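Local coordinates for pfam DUF1093 family protein (Bacillus subtilis, PDB 3NPP), which is of unknown function but carries the DUF1093 domain, two copies of which exchange N-terminal segments in the crystal, at the interface of chains A and B. Coordinates in Å, arbitrary orientation; residue numbers count along the deposited sequence, not the author numbering. Chains: chain A/B, Pfam DUF1093 family protein.

The interface of chains A and B. Residues chain A 43-45, 62, 64-67; chain B 2-7.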
loop_
_atom_site.group_PDB
_atom_site.type_symbol
_atom_site.label_atom_id
_atom_site.label_comp_id
_atom_site.label_asym_id
_atom_site.label_seq_id
_atom_site.Cartn_x
_atom_site.Cartn_y
_atom_site.Cartn_z
ATOM N N GLU A 43 15.385 -6.415 2.489
ATOM C CA GLU A 43 15.521 -6.925 1.124
ATOM C C GLU A 43 14.420 -6.295 0.325
ATOM O O GLU A 43 13.279 -6.311 0.745
ATOM C CB GLU A 43 15.406 -8.447 1.105
ATOM C CG GLU A 43 15.717 -9.102 -0.298
ATOM C CD GLU A 43 15.120 -10.509 -0.427
ATOM O OE1 GLU A 43 15.749 -11.460 0.078
ATOM O OE2 GLU A 43 14.000 -10.650 -1.016
ATOM N N VAL A 44 14.757 -5.736 -0.832
ATOM C CA VAL A 44 13.771 -5.084 -1.672
ATOM C C VAL A 44 13.866 -5.633 -3.108
ATOM O O VAL A 44 14.952 -5.759 -3.649
ATOM C CB VAL A 44 13.925 -3.536 -1.602
ATOM C CG1 VAL A 44 15.330 -3.068 -2.016
ATOM C CG2 VAL A 44 12.833 -2.854 -2.410
ATOM N N THR A 45 12.720 -6.005 -3.663
ATOM C CA THR A 45 12.544 -6.337 -5.056
ATOM C C THR A 45 11.771 -5.202 -5.708
ATOM O O THR A 45 10.722 -4.839 -5.230
ATOM C CB THR A 45 11.760 -7.623 -5.191
ATOM O OG1 THR A 45 12.568 -8.686 -4.711
ATOM C CG2 THR A 45 11.353 -7.909 -6.640
ATOM N N ALA A 62 8.270 2.682 -0.141
ATOM C CA ALA A 62 7.300 1.657 0.113
ATOM C C ALA A 62 6.239 2.188 1.037
ATOM O O ALA A 62 6.481 3.115 1.815
ATOM C CB ALA A 62 7.966 0.420 0.719
ATOM N N GLY A 64 3.677 0.248 3.678
ATOM C CA GLY A 64 3.663 -1.096 4.261
ATOM C C GLY A 64 4.835 -1.885 3.675
ATOM O O GLY A 64 5.969 -1.379 3.642
ATOM N N LYS A 65 4.543 -3.063 3.126
ATOM C CA LYS A 65 5.555 -3.880 2.450
ATOM C C LYS A 65 5.562 -3.727 0.917
ATOM O O LYS A 65 6.342 -4.417 0.247
ATOM C CB LYS A 65 5.420 -5.364 2.853
ATOM C CG LYS A 65 4.306 -6.099 2.179
ATOM N N TYR A 66 4.780 -2.774 0.386
ATOM C CA TYR A 66 4.565 -2.619 -1.053
ATOM C C TYR A 66 5.434 -1.468 -1.575
ATOM O O TYR A 66 5.254 -0.329 -1.182
ATOM C CB TYR A 66 3.079 -2.376 -1.331
ATOM C CG TYR A 66 2.698 -1.922 -2.743
ATOM C CD1 TYR A 66 2.755 -2.821 -3.822
ATOM C CD2 TYR A 66 2.147 -0.623 -2.988
ATOM C CE1 TYR A 66 2.337 -2.462 -5.124
ATOM C CE2 TYR A 66 1.734 -0.240 -4.323
ATOM C CZ TYR A 66 1.860 -1.180 -5.383
ATOM O OH TYR A 66 1.472 -0.883 -6.691
ATOM N N VAL A 67 6.347 -1.794 -2.479
ATOM C CA VAL A 67 7.164 -0.841 -3.181
ATOM C C VAL A 67 6.361 -0.038 -4.201
ATOM O O VAL A 67 5.660 -0.613 -5.018
ATOM C CB VAL A 67 8.277 -1.543 -3.993
ATOM C CG1 VAL A 67 9.064 -0.497 -4.752
ATOM C CG2 VAL A 67 9.213 -2.345 -3.100
ATOM N N ARG B 2 11.125 -7.688 4.137
ATOM C CA ARG B 2 11.095 -7.892 2.680
ATOM C C ARG B 2 10.014 -7.041 2.033
ATOM O O ARG B 2 8.887 -6.987 2.519
ATOM C CB ARG B 2 10.884 -9.365 2.340
ATOM C CG ARG B 2 11.958 -10.272 2.974
ATOM C CD ARG B 2 12.057 -11.656 2.307
ATOM N NE ARG B 2 10.936 -12.557 2.617
ATOM C CZ ARG B 2 9.786 -12.696 1.910
ATOM N NH1 ARG B 2 9.513 -11.972 0.804
ATOM N NH2 ARG B 2 8.865 -13.582 2.326
ATOM N N PHE B 3 10.381 -6.372 0.948
ATOM C CA PHE B 3 9.506 -5.471 0.215
ATOM C C PHE B 3 9.444 -5.940 -1.230
ATOM O O PHE B 3 10.432 -6.443 -1.768
ATOM C CB PHE B 3 10.037 -4.034 0.269
ATOM C CG PHE B 3 10.098 -3.463 1.659
ATOM C CD1 PHE B 3 11.131 -3.797 2.507
ATOM C CD2 PHE B 3 9.103 -2.622 2.135
ATOM C CE1 PHE B 3 11.180 -3.302 3.794
ATOM C CE2 PHE B 3 9.146 -2.140 3.447
ATOM C CZ PHE B 3 10.195 -2.474 4.265
ATOM N N ASN B 4 8.285 -5.771 -1.857
ATOM C CA ASN B 4 8.115 -6.086 -3.280
ATOM C C ASN B 4 6.934 -5.318 -3.859
ATOM O O ASN B 4 6.174 -4.737 -3.095
ATOM C CB ASN B 4 7.996 -7.608 -3.471
ATOM C CG ASN B 4 6.795 -8.179 -2.811
ATOM O OD1 ASN B 4 5.683 -7.816 -3.125
ATOM N ND2 ASN B 4 7.009 -9.121 -1.920
ATOM N N PRO B 5 6.760 -5.322 -5.206
ATOM C CA PRO B 5 5.609 -4.645 -5.799
ATOM C C PRO B 5 4.388 -5.568 -6.062
ATOM O O PRO B 5 3.550 -5.219 -6.857
ATOM C CB PRO B 5 6.206 -4.080 -7.103
ATOM C CG PRO B 5 7.304 -5.009 -7.462
ATOM C CD PRO B 5 7.603 -5.894 -6.276
ATOM N N PHE B 6 4.268 -6.691 -5.342
ATOM C CA PHE B 6 3.248 -7.711 -5.605
ATOM C C PHE B 6 2.124 -7.704 -4.545
ATOM O O PHE B 6 1.840 -8.722 -3.883
ATOM C CB PHE B 6 3.893 -9.089 -5.682
ATOM C CG PHE B 6 5.100 -9.153 -6.581
ATOM C CD1 PHE B 6 5.086 -8.590 -7.853
ATOM C CD2 PHE B 6 6.270 -9.768 -6.143
ATOM C CE1 PHE B 6 6.177 -8.680 -8.665
ATOM C CE2 PHE B 6 7.366 -9.875 -6.971
ATOM C CZ PHE B 6 7.332 -9.318 -8.218
ATOM N N ILE B 7 1.433 -6.589 -4.440
ATOM C CA ILE B 7 0.431 -6.442 -3.387
ATOM C C ILE B 7 -0.952 -6.858 -3.845
ATOM O O ILE B 7 -1.352 -6.626 -5.002
ATOM C CB ILE B 7 0.393 -5.026 -2.828
ATOM C CG1 ILE B 7 -0.126 -5.029 -1.370
ATOM C CG2 ILE B 7 -0.386 -4.066 -3.813
ATOM C CD1 ILE B 7 0.784 -5.888 -0.351
HETATM O O HOH W 1 12.361 -8.691 -1.782
HETATM O O HOH W 2 2.836 -2.987 -8.353
#
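The N-terminal segment of chain B, with its short strand 2-3, runs parallel to strand 41-48 of chain A on one side and to the start of strand 66-73 on the other, bridging two strands of the DUF1093 domain by beta-augmentation. B:Phe3 N donates to A:Glu43 O at 2.9 Å, nearly along the C=O axis, and A:Thr45 N returns a straight bond (171° at H) to B:Phe3 O. Opposite, B:Asn4 N reaches A:Lys65 O, and A:Val67 N approaches B:Asn4 O at 3.0 Å from well above the carbonyl plane.

The B:Phe3 ring, its CG beside the backbone N (chi1 -62°), turns toward A:Ala62, whose CB meets B:Phe3 CD2 at 3.5 Å. A:Glu43 O lies in plane at the ring's edge, while A:Val44 CG2 and A:Val67 CG2 pack against B:Phe3 CB. On the other side of the segment, water 1 joins A:Glu43 OE2, A:Thr45 OG1 and B:Phe3 O, giving that carbonyl a second partner.

A:Tyr66 holds CG anti to its backbone N (chi1 168°), presenting one face to B:Ile7. The two side chains cross at about a right angle, and B:Ile7 CG2 lies over that face, offset toward the rim, 3.4 Å from A:Tyr66 CD1, in a CH-pi contact. B:Pro5 O sits in plane at the ring's edge and shares water 2 with the phenol OH. An alanine in place of A:Tyr66 would lose the ring face under B:Ile7 and the phenol's water link to B:Pro5, and would probably loosen that end of the segment. Within chain B, B:Asn4 OD1 accepts B:Phe6 N on a lone pair at 2.9 Å, and B:Pro5 CD caps the B:Phe6 ring over its centre. Chain exchange repeats the contact; whether this dimer forms in the cell the structure alone does not show.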